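Local coordinates for protein aldo-keto reductase AKR2E4 (Bombyx mori, PDB 3WCZ) that reduces 3-dehydroecdysone and some other carbonyl compounds with NADPH, and may take part in regulating moulting, at residues G75-R79 / E80-V84; E62-G65 / Q66-E70. All coordinates share one frame; numbering follows the deposited sequence. Where two conformers were deposited one is given.

Contact 1: G75-R79 / E80-V84; sequences GLVTR and EELFV. With EDO (1,2-ethanediol), chain D.
Arg79 reaches along the turn, its chain bent at chi2 (68°), and brings NH1 to the carbonyl of Leu82, with that oxygen at the edge of the guanidinium and in its plane. From Arg79 NH1 to Leu82 O the bond is 3.0 Å but weak, bent to 125°. Val84 CG2 sits over one face of the guanidinium. Arg79 NH2 is held elsewhere, by a salt bridge to Asp115 and a hydrogen bond to Tyr113 O. The backbone closes the turn: Leu82 N reaches Arg79 O at 3.0 Å, and Glu81 N reaches Thr78 O. Glu81 sends an extended side chain back along the loop, where Glu81 OE1 accepts from Thr78 N at 3.0 Å and 161°, met from above the carboxylate plane. On the inner side Leu82 CD1 packs 3.8 Å from Val77 CG2, the two side chains crossing at about a right angle, and Ile45 lies against Leu82. An ethanediol, probably from the crystallisation liquor, rests by the carbonyls of residues 80-82. This short 3-10 turn leads from helix 61-73 into strand 83-88, an alpha-to-beta connection of the TIM barrel.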
# COMPACT_ATOMS: atom_id res chain seq x y z
N GLY A 75 -22.20 -10.31 -8.70
CA GLY A 75 -22.20 -9.54 -9.92
C GLY A 75 -21.70 -8.11 -9.84
O GLY A 75 -21.92 -7.35 -10.77
N LEU A 76 -21.01 -7.75 -8.76
CA LEU A 76 -20.48 -6.40 -8.66
C LEU A 76 -19.35 -6.14 -9.63
O LEU A 76 -19.19 -5.03 -10.14
CB LEU A 76 -19.99 -6.11 -7.24
CG LEU A 76 -20.99 -6.13 -6.08
CD1 LEU A 76 -20.26 -5.75 -4.80
CD2 LEU A 76 -22.15 -5.18 -6.32
N VAL A 77 -18.55 -7.18 -9.89
CA VAL A 77 -17.34 -7.08 -10.70
C VAL A 77 -17.00 -8.44 -11.25
O VAL A 77 -17.46 -9.46 -10.72
CB VAL A 77 -16.08 -6.64 -9.89
CG1 VAL A 77 -16.17 -5.17 -9.53
CG2 VAL A 77 -15.79 -7.59 -8.70
N THR A 78 -16.17 -8.47 -12.28
CA THR A 78 -15.52 -9.71 -12.68
C THR A 78 -14.09 -9.71 -12.17
O THR A 78 -13.55 -8.67 -11.82
CB THR A 78 -15.50 -9.87 -14.17
OG1 THR A 78 -14.70 -8.81 -14.73
CG2 THR A 78 -16.91 -9.84 -14.75
N ARG A 79 -13.44 -10.88 -12.16
CA ARG A 79 -12.06 -10.94 -11.73
C ARG A 79 -11.13 -10.00 -12.49
O ARG A 79 -10.28 -9.34 -11.89
CB ARG A 79 -11.52 -12.37 -11.85
CG ARG A 79 -10.00 -12.51 -11.62
CD ARG A 79 -9.62 -12.23 -10.20
NE ARG A 79 -8.18 -12.19 -9.94
CZ ARG A 79 -7.42 -11.09 -9.93
NH1 ARG A 79 -7.96 -9.90 -10.24
NH2 ARG A 79 -6.13 -11.14 -9.58
N GLU A 80 -11.30 -9.89 -13.80
CA GLU A 80 -10.38 -9.07 -14.58
C GLU A 80 -10.54 -7.58 -14.32
O GLU A 80 -9.64 -6.81 -14.64
CB GLU A 80 -10.53 -9.40 -16.06
CG GLU A 80 -9.99 -10.78 -16.40
CD GLU A 80 -8.46 -10.85 -16.36
OE1 GLU A 80 -7.80 -9.77 -16.44
OE2 GLU A 80 -7.92 -11.98 -16.26
N GLU A 81 -11.66 -7.17 -13.74
CA GLU A 81 -11.89 -5.80 -13.34
C GLU A 81 -11.23 -5.43 -12.02
O GLU A 81 -11.17 -4.25 -11.67
CB GLU A 81 -13.40 -5.54 -13.26
CG GLU A 81 -14.04 -5.51 -14.63
CD GLU A 81 -15.56 -5.46 -14.62
OE1 GLU A 81 -16.22 -5.85 -13.64
OE2 GLU A 81 -16.10 -5.04 -15.67
N LEU A 82 -10.79 -6.43 -11.25
CA LEU A 82 -10.15 -6.19 -9.96
C LEU A 82 -8.64 -6.21 -10.08
O LEU A 82 -8.09 -6.98 -10.85
CB LEU A 82 -10.56 -7.23 -8.94
CG LEU A 82 -11.99 -7.24 -8.49
CD1 LEU A 82 -12.26 -8.44 -7.58
CD2 LEU A 82 -12.30 -5.94 -7.76
N PHE A 83 -7.99 -5.40 -9.26
CA PHE A 83 -6.54 -5.35 -9.12
C PHE A 83 -6.22 -5.73 -7.68
O PHE A 83 -6.57 -4.99 -6.76
CB PHE A 83 -6.05 -3.93 -9.43
CG PHE A 83 -4.57 -3.83 -9.64
CD1 PHE A 83 -3.70 -3.91 -8.57
CD2 PHE A 83 -4.03 -3.71 -10.91
CE1 PHE A 83 -2.31 -3.84 -8.77
CE2 PHE A 83 -2.67 -3.66 -11.10
CZ PHE A 83 -1.81 -3.73 -10.04
N VAL A 84 -5.62 -6.89 -7.47
CA VAL A 84 -5.31 -7.37 -6.14
C VAL A 84 -3.80 -7.33 -5.97
O VAL A 84 -3.05 -7.88 -6.79
CB VAL A 84 -5.88 -8.78 -5.91
CG1 VAL A 84 -5.76 -9.14 -4.43
CG2 VAL A 84 -7.32 -8.84 -6.32
C1 EDO D . -8.25 -3.32 -12.85
O1 EDO D . -7.35 -2.24 -13.04
C2 EDO D . -7.52 -4.60 -13.18
O2 EDO D . -7.07 -4.58 -14.55

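Contact 2: E62-G65 / Q66-E70; sequences EQVG and QGIAE
Gln66 lies back along the helix with its side chain running beside that of Gln63, both pointing the same way. Their amide planes stand 85° apart, and the two groups meet through a water rather than directly. That water donates to Gln66 OE1 at 2.7 Å and accepts from Gln63 NE2 at 3.2 Å, so it bridges an i to i+3 pair on the side that borders helix 35-46. Gln63 is bent at chi2 (64°), which turns its amide round to the water, whereas Gln66 stays extended. The other end of the Gln66 amide comes near Glu62: Gln66 NE2 is 3.7 Å from Glu62 OE2, the carboxylate and amide planes steeply inclined to each other, and Gln66 CG lies 3.2 Å from the carbonyl oxygen of Glu62. Shortening Gln66 to an alanine would probably leave the water without one of its two side-chain anchors and the Gln63 amide freer to turn. On the buried side Val64 and Ile68 make the i to i+4 apolar pair, CG1 of Val64 being 3.9 Å from CD1 of Ile68. The regular alpha-helical bonds include Ile68 N to Val64 O at 2.9 Å and Gly67 N to Gln63 O. Helix 61-73 joins strands 51-53 and 83-88 as a beta-alpha-beta unit and packs beside helix 35-46, where Gln63 and Val64 touch Val37 and Glu70 forms a salt bridge with Arg38; Val64 also touches Thr23, an NADP-binding residue.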
# COMPACT_ATOMS: atom_id res chain seq x y z
N GLU A 62 -7.45 -14.80 3.54
CA GLU A 62 -8.66 -15.60 3.42
C GLU A 62 -9.90 -14.71 3.41
O GLU A 62 -10.81 -14.91 2.59
CB GLU A 62 -8.72 -16.61 4.58
CG GLU A 62 -10.04 -17.37 4.72
CD GLU A 62 -10.02 -18.36 5.89
OE1 GLU A 62 -8.97 -18.49 6.56
OE2 GLU A 62 -11.05 -19.03 6.12
N GLN A 63 -9.94 -13.72 4.30
CA GLN A 63 -11.07 -12.79 4.37
C GLN A 63 -11.15 -11.93 3.10
O GLN A 63 -12.23 -11.69 2.57
CB GLN A 63 -10.95 -11.88 5.58
CG GLN A 63 -11.32 -12.52 6.90
CD GLN A 63 -10.41 -13.67 7.29
OE1 GLN A 63 -9.19 -13.60 7.15
NE2 GLN A 63 -11.01 -14.75 7.78
N VAL A 64 -10.01 -11.46 2.62
CA VAL A 64 -9.97 -10.73 1.37
C VAL A 64 -10.53 -11.58 0.24
O VAL A 64 -11.34 -11.12 -0.56
CB VAL A 64 -8.55 -10.24 1.07
CG1 VAL A 64 -8.50 -9.63 -0.31
CG2 VAL A 64 -8.08 -9.25 2.11
N GLY A 65 -10.12 -12.84 0.19
CA GLY A 65 -10.63 -13.75 -0.80
C GLY A 65 -12.11 -14.00 -0.69
O GLY A 65 -12.80 -14.11 -1.69
N GLN A 66 -12.61 -14.09 0.54
CA GLN A 66 -14.05 -14.24 0.77
C GLN A 66 -14.82 -13.04 0.23
O GLN A 66 -15.85 -13.21 -0.41
CB GLN A 66 -14.36 -14.46 2.27
CG GLN A 66 -13.91 -15.80 2.81
CD GLN A 66 -13.94 -15.83 4.34
OE1 GLN A 66 -13.94 -14.81 5.01
NE2 GLN A 66 -13.97 -17.04 4.89
N GLY A 67 -14.33 -11.83 0.50
CA GLY A 67 -14.98 -10.62 0.04
C GLY A 67 -14.98 -10.50 -1.46
O GLY A 67 -15.99 -10.16 -2.07
N ILE A 68 -13.84 -10.81 -2.09
CA ILE A 68 -13.73 -10.81 -3.54
C ILE A 68 -14.70 -11.82 -4.14
O ILE A 68 -15.41 -11.52 -5.10
CB ILE A 68 -12.31 -11.13 -4.00
CG1 ILE A 68 -11.39 -9.95 -3.65
CG2 ILE A 68 -12.27 -11.48 -5.47
CD1 ILE A 68 -9.94 -10.22 -3.85
N ALA A 69 -14.74 -13.02 -3.56
CA ALA A 69 -15.59 -14.07 -4.11
C ALA A 69 -17.06 -13.66 -4.03
O ALA A 69 -17.83 -13.91 -4.96
CB ALA A 69 -15.36 -15.38 -3.38
N GLU A 70 -17.44 -13.03 -2.93
CA GLU A 70 -18.83 -12.56 -2.78
C GLU A 70 -19.16 -11.44 -3.77
O GLU A 70 -20.23 -11.42 -4.37
CB GLU A 70 -19.10 -12.10 -1.34
CG GLU A 70 -19.18 -13.24 -0.36
CD GLU A 70 -19.17 -12.82 1.10
OE1 GLU A 70 -18.83 -11.66 1.41
OE2 GLU A 70 -19.45 -13.70 1.95
O HOH W 1 -14.19 -14.12 7.65

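Both contacts belong to one beta-alpha-beta unit of the TIM barrel and follow in series: contact 2 lies within helix 61-73, and contact 1 then takes the chain through a turn into strand 83-88. Their centres are about 12 Å apart, and they meet directly where Ile68 packs on Leu82 (Ile68 CG2 to Leu82 CD1, 3.7 Å) and on Val84 (Ile68 CD1 to Val84 CG2, 3.9 Å). Ile68 thus ties the helix to the turn (Leu82) and to the start of strand 83-88 (Val84). Along the helix, residues 62-65 lie nearer the cofactor, with the Val64 side chain about 9 Å from NADP, while the turn of contact 1 is at the barrel end away from the active site.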